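Local coordinates for protein Nadp(h)-dependent ketose reductase (Bemisia argentifolii, PDB 1E3J) that probably catalyses the zinc-dependent, NADP(H)-linked reduction of fructose to its polyol, as a member of the zinc-containing alcohol dehydrogenase family, at residues P24-D29 and Y128-A133; I256-T261 and T278-N283; Q317-S322 and K344-C349. One frame throughout, in Å; residues are numbered along the deposited sequence.

Interaction 1. Residues P24-D29 and Y128-A133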
loop_
_atom_site.group_PDB
_atom_site.type_symbol
_atom_site.label_atom_id
_atom_site.label_comp_id
_atom_site.label_asym_id
_atom_site.label_seq_id
_atom_site.Cartn_x
_atom_site.Cartn_y
_atom_site.Cartn_z
ATOM N N PRO A 24 -40.527 3.536 -16.240
ATOM C CA PRO A 24 -40.222 3.126 -14.864
ATOM C C PRO A 24 -40.517 4.214 -13.829
ATOM O O PRO A 24 -40.521 5.416 -14.126
ATOM C CB PRO A 24 -38.722 2.797 -14.899
ATOM C CG PRO A 24 -38.302 2.928 -16.350
ATOM C CD PRO A 24 -39.303 3.828 -17.002
ATOM N N GLU A 25 -40.754 3.769 -12.606
ATOM C CA GLU A 25 -41.014 4.664 -11.491
ATOM C C GLU A 25 -39.867 4.533 -10.460
ATOM O O GLU A 25 -39.518 3.420 -10.050
ATOM C CB GLU A 25 -42.355 4.317 -10.843
ATOM C CG GLU A 25 -43.478 5.281 -11.218
ATOM C CD GLU A 25 -43.149 6.707 -10.817
ATOM O OE1 GLU A 25 -42.737 6.908 -9.647
ATOM O OE2 GLU A 25 -43.300 7.625 -11.663
ATOM N N PRO A 26 -39.273 5.674 -10.041
ATOM C CA PRO A 26 -38.169 5.811 -9.080
ATOM C C PRO A 26 -38.468 5.449 -7.623
ATOM O O PRO A 26 -39.390 5.993 -7.018
ATOM C CB PRO A 26 -37.805 7.289 -9.157
ATOM C CG PRO A 26 -38.495 7.806 -10.349
ATOM C CD PRO A 26 -39.708 6.989 -10.525
ATOM N N LYS A 27 -37.673 4.561 -7.043
ATOM C CA LYS A 27 -37.855 4.239 -5.633
ATOM C C LYS A 27 -37.250 5.379 -4.799
ATOM O O LYS A 27 -36.712 6.344 -5.352
ATOM C CB LYS A 27 -37.207 2.893 -5.277
ATOM C CG LYS A 27 -37.723 1.743 -6.147
ATOM C CD LYS A 27 -37.377 0.365 -5.562
ATOM C CE LYS A 27 -37.582 -0.747 -6.599
ATOM N NZ LYS A 27 -38.842 -0.575 -7.386
ATOM N N GLU A 28 -37.341 5.261 -3.472
ATOM C CA GLU A 28 -36.877 6.305 -2.558
ATOM C C GLU A 28 -35.488 6.858 -2.842
ATOM O O GLU A 28 -35.261 8.075 -2.764
ATOM C CB GLU A 28 -36.932 5.791 -1.112
ATOM C CG GLU A 28 -36.115 4.533 -0.854
ATOM N N ASP A 29 -34.581 5.953 -3.199
ATOM C CA ASP A 29 -33.179 6.267 -3.463
ATOM C C ASP A 29 -32.754 6.356 -4.942
ATOM O O ASP A 29 -31.546 6.402 -5.234
ATOM C CB ASP A 29 -32.316 5.200 -2.790
ATOM C CG ASP A 29 -32.438 3.825 -3.474
ATOM O OD1 ASP A 29 -33.573 3.283 -3.553
ATOM O OD2 ASP A 29 -31.391 3.287 -3.936
ATOM N N TYR A 128 -36.343 6.134 -21.404
ATOM C CA TYR A 128 -36.366 6.387 -19.983
ATOM C C TYR A 128 -35.745 5.255 -19.207
ATOM O O TYR A 128 -35.848 4.088 -19.594
ATOM C CB TYR A 128 -37.786 6.605 -19.490
ATOM C CG TYR A 128 -38.345 7.903 -19.948
ATOM C CD1 TYR A 128 -38.093 9.077 -19.238
ATOM C CD2 TYR A 128 -39.079 7.991 -21.132
ATOM C CE1 TYR A 128 -38.557 10.311 -19.701
ATOM C CE2 TYR A 128 -39.545 9.229 -21.601
ATOM C CZ TYR A 128 -39.284 10.379 -20.884
ATOM O OH TYR A 128 -39.754 11.598 -21.341
ATOM N N TYR A 129 -35.140 5.613 -18.081
ATOM C CA TYR A 129 -34.461 4.636 -17.237
ATOM C C TYR A 129 -34.392 5.139 -15.811
ATOM O O TYR A 129 -34.227 6.333 -15.557
ATOM C CB TYR A 129 -33.053 4.418 -17.809
ATOM C CG TYR A 129 -32.175 3.469 -17.052
ATOM C CD1 TYR A 129 -32.484 2.110 -16.966
ATOM C CD2 TYR A 129 -31.027 3.945 -16.391
ATOM C CE1 TYR A 129 -31.675 1.242 -16.233
ATOM C CE2 TYR A 129 -30.208 3.091 -15.654
ATOM C CZ TYR A 129 -30.532 1.753 -15.573
ATOM O OH TYR A 129 -29.725 0.933 -14.825
ATOM N N VAL A 130 -34.532 4.227 -14.876
ATOM C CA VAL A 130 -34.464 4.553 -13.448
ATOM C C VAL A 130 -33.129 3.961 -12.918
ATOM O O VAL A 130 -32.758 2.863 -13.317
ATOM C CB VAL A 130 -35.706 3.952 -12.749
ATOM C CG1 VAL A 130 -35.321 3.101 -11.548
ATOM C CG2 VAL A 130 -36.676 5.103 -12.371
ATOM N N HIS A 131 -32.411 4.674 -12.045
ATOM C CA HIS A 131 -31.112 4.176 -11.542
ATOM C C HIS A 131 -30.823 4.734 -10.148
ATOM O O HIS A 131 -31.264 5.843 -9.823
ATOM C CB HIS A 131 -29.997 4.631 -12.520
ATOM C CG HIS A 131 -28.728 3.838 -12.432
ATOM N ND1 HIS A 131 -28.686 2.472 -12.618
ATOM C CD2 HIS A 131 -27.447 4.227 -12.208
ATOM C CE1 HIS A 131 -27.440 2.050 -12.518
ATOM N NE2 HIS A 131 -26.671 3.095 -12.269
ATOM N N ALA A 132 -30.069 3.986 -9.338
ATOM C CA ALA A 132 -29.709 4.442 -7.973
ATOM C C ALA A 132 -29.033 5.789 -8.099
ATOM O O ALA A 132 -28.116 5.954 -8.902
ATOM C CB ALA A 132 -28.759 3.446 -7.299
ATOM N N ALA A 133 -29.488 6.750 -7.313
ATOM C CA ALA A 133 -28.977 8.109 -7.361
ATOM C C ALA A 133 -27.511 8.262 -7.062
ATOM O O ALA A 133 -26.846 9.136 -7.633
ATOM C CB ALA A 133 -29.762 8.987 -6.402
#
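From Pro24 to Asp29 the loop runs in nearly the same direction as Tyr128-Ala133, their end-to-end directions 7° apart, yet no strand pairing forms: the CA atoms of Pro26 and Val130 stay 5.9 Å apart. The one hydrogen bond between the segments comes at their ends, where Ala133 N donates to Asp29 O over 2.9 Å, nearly straight (170° at the hydrogen) and in the plane of that carbonyl. Strand 128-132 meanwhile spends its backbone bonds on strand 30-40, pairing Tyr129 with Leu33 and His131 with Val31, within the GroES-like domain of the zinc alcohol dehydrogenases; the proline-rich loop leading into strand 30-40 thus lies over side chains of its antiparallel partner. Val130 is central to the apolar contact, touching both Pro24 and Pro26. Its CG2 lies 3.5 Å from Pro26 N and reaches Pro26 CG at 3.8 Å, the two side chains crossing at about a right angle. Two residues earlier in the loop, Pro24 touches both Val130 and Tyr128: its CB meets Val130 CB at 3.9 Å, while its CD rests on Tyr128 CB. Tyr128 sets CG anti to its carbonyl carbon (chi1 -71°), and the ring beyond leads away from the loop.

Interaction 2. Residues I256-T261 and T278-N283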
loop_
_atom_site.group_PDB
_atom_site.type_symbol
_atom_site.label_atom_id
_atom_site.label_comp_id
_atom_site.label_asym_id
_atom_site.label_seq_id
_atom_site.Cartn_x
_atom_site.Cartn_y
_atom_site.Cartn_z
ATOM N N ILE A 256 3.978 -11.433 -25.397
ATOM C CA ILE A 256 4.853 -10.305 -25.646
ATOM C C ILE A 256 4.858 -9.417 -24.394
ATOM O O ILE A 256 5.923 -8.972 -23.941
ATOM C CB ILE A 256 4.363 -9.463 -26.892
ATOM C CG1 ILE A 256 4.710 -10.195 -28.192
ATOM C CG2 ILE A 256 5.059 -8.106 -26.931
ATOM C CD1 ILE A 256 4.239 -9.479 -29.431
ATOM N N GLY A 257 3.660 -9.161 -23.857
ATOM C CA GLY A 257 3.517 -8.315 -22.675
ATOM C C GLY A 257 4.403 -8.802 -21.553
ATOM O O GLY A 257 5.113 -8.029 -20.933
ATOM N N ILE A 258 4.362 -10.099 -21.307
ATOM C CA ILE A 258 5.187 -10.725 -20.297
ATOM C C ILE A 258 6.687 -10.594 -20.601
ATOM O O ILE A 258 7.523 -10.401 -19.692
ATOM C CB ILE A 258 4.872 -12.219 -20.231
ATOM C CG1 ILE A 258 3.441 -12.411 -19.734
ATOM C CG2 ILE A 258 5.899 -12.949 -19.328
ATOM C CD1 ILE A 258 2.984 -13.844 -19.730
ATOM N N ASN A 259 7.051 -10.706 -21.876
ATOM C CA ASN A 259 8.463 -10.665 -22.192
ATOM C C ASN A 259 9.044 -9.272 -22.351
ATOM O O ASN A 259 10.240 -9.079 -22.193
ATOM C CB ASN A 259 8.734 -11.528 -23.430
ATOM C CG ASN A 259 8.554 -13.021 -23.148
ATOM O OD1 ASN A 259 8.976 -13.518 -22.107
ATOM N ND2 ASN A 259 7.931 -13.734 -24.073
ATOM N N ILE A 260 8.202 -8.286 -22.625
ATOM C CA ILE A 260 8.706 -6.937 -22.798
ATOM C C ILE A 260 8.590 -6.099 -21.516
ATOM O O ILE A 260 9.250 -5.053 -21.378
ATOM C CB ILE A 260 7.924 -6.233 -23.889
ATOM C CG1 ILE A 260 8.515 -4.856 -24.173
ATOM C CG2 ILE A 260 6.485 -6.089 -23.444
ATOM C CD1 ILE A 260 9.866 -4.859 -24.842
ATOM N N THR A 261 7.769 -6.545 -20.567
ATOM C CA THR A 261 7.598 -5.767 -19.334
ATOM C C THR A 261 8.841 -5.740 -18.451
ATOM O O THR A 261 9.510 -6.758 -18.291
ATOM C CB THR A 261 6.403 -6.279 -18.498
ATOM O OG1 THR A 261 5.194 -6.140 -19.260
ATOM C CG2 THR A 261 6.271 -5.456 -17.213
ATOM N N THR A 278 -1.908 -19.893 -24.050
ATOM C CA THR A 278 -0.673 -20.601 -23.760
ATOM C C THR A 278 0.321 -19.476 -23.570
ATOM O O THR A 278 0.640 -18.775 -24.510
ATOM C CB THR A 278 -0.267 -21.494 -24.937
ATOM O OG1 THR A 278 -1.193 -22.589 -25.039
ATOM C CG2 THR A 278 1.135 -22.025 -24.739
ATOM N N VAL A 279 0.798 -19.296 -22.344
ATOM C CA VAL A 279 1.702 -18.186 -22.065
ATOM C C VAL A 279 2.893 -18.595 -21.258
ATOM O O VAL A 279 2.875 -19.615 -20.583
ATOM C CB VAL A 279 0.964 -17.055 -21.316
ATOM C CG1 VAL A 279 -0.152 -16.486 -22.199
ATOM C CG2 VAL A 279 0.404 -17.595 -20.012
ATOM N N PRO A 280 3.953 -17.785 -21.303
ATOM C CA PRO A 280 5.182 -18.071 -20.572
ATOM C C PRO A 280 5.215 -17.550 -19.144
ATOM O O PRO A 280 6.100 -16.748 -18.811
ATOM C CB PRO A 280 6.235 -17.398 -21.434
ATOM C CG PRO A 280 5.528 -16.128 -21.793
ATOM C CD PRO A 280 4.157 -16.645 -22.217
ATOM N N LEU A 281 4.283 -18.000 -18.300
ATOM C CA LEU A 281 4.264 -17.560 -16.912
ATOM C C LEU A 281 5.617 -17.739 -16.240
ATOM O O LEU A 281 5.987 -16.928 -15.385
ATOM C CB LEU A 281 3.210 -18.309 -16.094
ATOM C CG LEU A 281 1.732 -18.094 -16.400
ATOM C CD1 LEU A 281 0.932 -18.629 -15.197
ATOM C CD2 LEU A 281 1.427 -16.619 -16.652
ATOM N N VAL A 282 6.360 -18.786 -16.607
ATOM C CA VAL A 282 7.682 -19.005 -16.001
ATOM C C VAL A 282 8.570 -17.738 -16.131
ATOM O O VAL A 282 9.251 -17.360 -15.168
ATOM C CB VAL A 282 8.412 -20.261 -16.641
ATOM C CG1 VAL A 282 8.762 -20.019 -18.146
ATOM C CG2 VAL A 282 9.651 -20.600 -15.839
ATOM N N ASN A 283 8.537 -17.091 -17.305
ATOM C CA ASN A 283 9.310 -15.879 -17.605
ATOM C C ASN A 283 8.903 -14.733 -16.693
ATOM O O ASN A 283 9.716 -13.862 -16.373
ATOM C CB ASN A 283 9.062 -15.412 -19.047
ATOM C CG ASN A 283 9.829 -16.226 -20.086
ATOM O OD1 ASN A 283 10.079 -17.425 -19.909
ATOM N ND2 ASN A 283 10.190 -15.578 -21.183
#
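Ile258 and Asn259, successive residues near the end of helix 251-260, meet the turn at Pro280 and Asn283 of helix 281-285 with an apolar and a polar side chain respectively. Ile258 extends toward the turn with CG1 anti to the carbonyl carbon (chi1 -66°), and its two branches divide the work. CD1 meets the CD-CG side of the Pro280 ring, 3.9 Å from Pro280 CD, and also reaches Val279 CB at 4.1 Å. CG2 lies 3.8 Å from Pro280 O and borders Asn283 CB, the Ile258 and Asn283 side chains crossing at about a right angle.

Pro280 is the centre of an inverse gamma turn, which takes the chain from strand 277-279 into helix 281-285 in the nucleotide-binding, Rossmann-type half of the protein. The same corner belongs to a subunit interface: Thr278 and Val279 pair antiparallel with a strand of the third subunit, so the sheet runs on across it, and Pro280 packs on Met276 of that chain.

Beside the isoleucine, the two asparagines join through their amides. Asn283 ND2 donates to Asn259 OD1 over 2.6 Å, a short but bent bond with 144° at the hydrogen. The amide planes stand 59° apart; the donor is tilted from the plane of the Asn259 carbonyl, and the acceptor lies somewhat out of the Asn283 amide plane. Asn259 turns its other amide atom, ND2, to the Pro280 ring, 4.1 Å from Pro280 CG.

Interaction 3. Residues Q317-S322 and K344-C349; sequences QLVTHS and KVMISC
Met346 holds CG anti to the backbone N (chi1 -172°) and then bends at chi2 and chi3, which brings its terminal methyl back to the Val319 side chain. The two side chains cross at about a right angle: Val319 CG1 meets Met346 CB at 3.8 Å, and Val319 CG2 meets the terminal Met346 CE at 4.0 Å. Lys344 likewise starts with CG anti to N, but its bends carry the chain away from strand 319-324. Its CB stays close to Leu318 O, while NZ forms a salt bridge with Glu67, a ligand of the active-site zinc, and a hydrogen bond with Ile40 O. Gripped by these two partners, NZ would be fixed in position beside the metal site.

The backbones run parallel, crossing at -40°. Lys344 N donates to Leu318 O and Lys344 O accepts from Thr320 N, each over 3.0 Å, so both polar backbone groups of Lys344 are used on this strand. A beta bulge between Val319 and His321 then shifts the register by one residue. Beyond it, Met346 N bonds almost straight (169°) to His321 O. At the bulge Thr320 OG1 is hydrogen-bonded to His321 ND1 over 2.9 Å, at the ring edge and in its plane, and also accepts from Ile343 N. Level with Met346, Ser322 CA makes a CA-H...O contact with Met346 O.

Helix 328-337, which packs on Val345 and Ile347, joins these neighbouring parallel strands in a beta-alpha-beta unit, here built onto the sheet of the catalytic domain of a zinc-containing alcohol dehydrogenase and bordering its zinc site.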
loop_
_atom_site.group_PDB
_atom_site.type_symbol
_atom_site.label_atom_id
_atom_site.label_comp_id
_atom_site.label_asym_id
_atom_site.label_seq_id
_atom_site.Cartn_x
_atom_site.Cartn_y
_atom_site.Cartn_z
ATOM N N GLN A 317 -13.515 12.488 -29.474
ATOM C CA GLN A 317 -12.902 12.057 -30.729
ATOM C C GLN A 317 -13.026 10.552 -30.911
ATOM O O GLN A 317 -12.636 10.028 -31.945
ATOM C CB GLN A 317 -11.414 12.399 -30.755
ATOM C CG GLN A 317 -10.557 11.497 -29.835
ATOM C CD GLN A 317 -9.167 12.065 -29.641
ATOM O OE1 GLN A 317 -8.403 12.172 -30.602
ATOM N NE2 GLN A 317 -8.830 12.456 -28.396
ATOM N N LEU A 318 -13.544 9.849 -29.911
ATOM C CA LEU A 318 -13.656 8.392 -29.987
ATOM C C LEU A 318 -14.903 7.949 -30.727
ATOM O O LEU A 318 -15.000 6.823 -31.199
ATOM C CB LEU A 318 -13.680 7.783 -28.575
ATOM C CG LEU A 318 -12.413 7.232 -27.904
ATOM C CD1 LEU A 318 -11.163 7.818 -28.508
ATOM C CD2 LEU A 318 -12.497 7.520 -26.394
ATOM N N VAL A 319 -15.887 8.818 -30.794
ATOM C CA VAL A 319 -17.109 8.437 -31.484
ATOM C C VAL A 319 -16.890 8.478 -33.015
ATOM O O VAL A 319 -16.691 9.548 -33.569
ATOM C CB VAL A 319 -18.219 9.403 -31.095
ATOM C CG1 VAL A 319 -19.533 9.053 -31.821
ATOM C CG2 VAL A 319 -18.380 9.365 -29.584
ATOM N N THR A 320 -16.879 7.324 -33.687
ATOM C CA THR A 320 -16.710 7.325 -35.142
ATOM C C THR A 320 -18.081 7.304 -35.824
ATOM O O THR A 320 -18.262 7.893 -36.892
ATOM C CB THR A 320 -15.885 6.109 -35.653
ATOM O OG1 THR A 320 -16.321 4.913 -35.009
ATOM C CG2 THR A 320 -14.394 6.319 -35.396
ATOM N N HIS A 321 -19.049 6.641 -35.197
ATOM C CA HIS A 321 -20.390 6.524 -35.751
ATOM C C HIS A 321 -21.451 6.946 -34.751
ATOM O O HIS A 321 -21.334 6.650 -33.555
ATOM C CB HIS A 321 -20.672 5.071 -36.137
ATOM C CG HIS A 321 -19.756 4.524 -37.189
ATOM N ND1 HIS A 321 -18.412 4.325 -36.974
ATOM C CD2 HIS A 321 -20.004 4.119 -38.456
ATOM C CE1 HIS A 321 -17.868 3.814 -38.066
ATOM N NE2 HIS A 321 -18.812 3.677 -38.980
ATOM N N SER A 322 -22.497 7.603 -35.239
ATOM C CA SER A 322 -23.598 8.043 -34.391
ATOM C C SER A 322 -24.888 7.562 -35.068
ATOM O O SER A 322 -25.023 7.670 -36.290
ATOM C CB SER A 322 -23.618 9.573 -34.279
ATOM O OG SER A 322 -22.323 10.093 -34.007
ATOM N N LYS A 344 -15.690 3.940 -31.606
ATOM C CA LYS A 344 -16.834 3.807 -30.725
ATOM C C LYS A 344 -18.143 4.193 -31.428
ATOM O O LYS A 344 -18.236 5.258 -32.049
ATOM C CB LYS A 344 -16.594 4.669 -29.466
ATOM C CG LYS A 344 -17.779 4.795 -28.534
ATOM C CD LYS A 344 -18.275 3.472 -27.922
ATOM C CE LYS A 344 -17.284 2.808 -26.971
ATOM N NZ LYS A 344 -17.973 1.621 -26.335
ATOM N N VAL A 345 -19.146 3.316 -31.335
ATOM C CA VAL A 345 -20.474 3.536 -31.930
ATOM C C VAL A 345 -21.399 4.047 -30.826
ATOM O O VAL A 345 -21.547 3.397 -29.794
ATOM C CB VAL A 345 -21.061 2.217 -32.509
ATOM C CG1 VAL A 345 -22.459 2.444 -33.000
ATOM C CG2 VAL A 345 -20.173 1.686 -33.635
ATOM N N MET A 346 -22.021 5.197 -31.074
ATOM C CA MET A 346 -22.896 5.886 -30.142
ATOM C C MET A 346 -24.343 6.042 -30.657
ATOM O O MET A 346 -24.586 6.416 -31.819
ATOM C CB MET A 346 -22.305 7.267 -29.856
ATOM C CG MET A 346 -23.001 8.045 -28.766
ATOM S SD MET A 346 -22.707 7.376 -27.068
ATOM C CE MET A 346 -20.902 7.457 -27.058
ATOM N N ILE A 347 -25.292 5.771 -29.763
ATOM C CA ILE A 347 -26.704 5.849 -30.037
ATOM C C ILE A 347 -27.343 6.945 -29.210
ATOM O O ILE A 347 -27.279 6.895 -27.990
ATOM C CB ILE A 347 -27.410 4.523 -29.684
ATOM C CG1 ILE A 347 -26.692 3.374 -30.386
ATOM C CG2 ILE A 347 -28.892 4.614 -30.080
ATOM C CD1 ILE A 347 -27.307 1.983 -30.156
ATOM N N SER A 348 -27.964 7.927 -29.865
ATOM C CA SER A 348 -28.616 9.034 -29.154
ATOM C C SER A 348 -30.079 8.689 -28.932
ATOM O O SER A 348 -30.746 8.158 -29.825
ATOM C CB SER A 348 -28.486 10.337 -29.947
ATOM O OG SER A 348 -28.826 10.133 -31.301
ATOM N N CYS A 349 -30.581 9.029 -27.754
ATOM C CA CYS A 349 -31.930 8.692 -27.354
ATOM C C CYS A 349 -33.002 9.750 -27.274
ATOM O O CYS A 349 -34.161 9.407 -27.121
ATOM C CB CYS A 349 -31.874 8.026 -25.989
ATOM S SG CYS A 349 -31.043 6.461 -25.966
#

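Overall arrangement
Interactions 1 and 3 both reach the sheet that contains strand 30-40, with which strands 128-132 and 344-348 each pair antiparallel. Their centres are 25 Å apart, and their nearest atoms come to about 7 Å without touching. Interaction 3 is the one beside the active-site zinc, the side chain of Lys344 lying about 5 Å from the ion; in interaction 1 the side chain of Tyr129 lies about 8 Å from that of the zinc ligand His66. Interaction 2 sits in the nucleotide-binding half, away from the annotated sites, with its centre 46 Å from that of interaction 1 and 35 Å from that of interaction 3, across the middle of the chain from both.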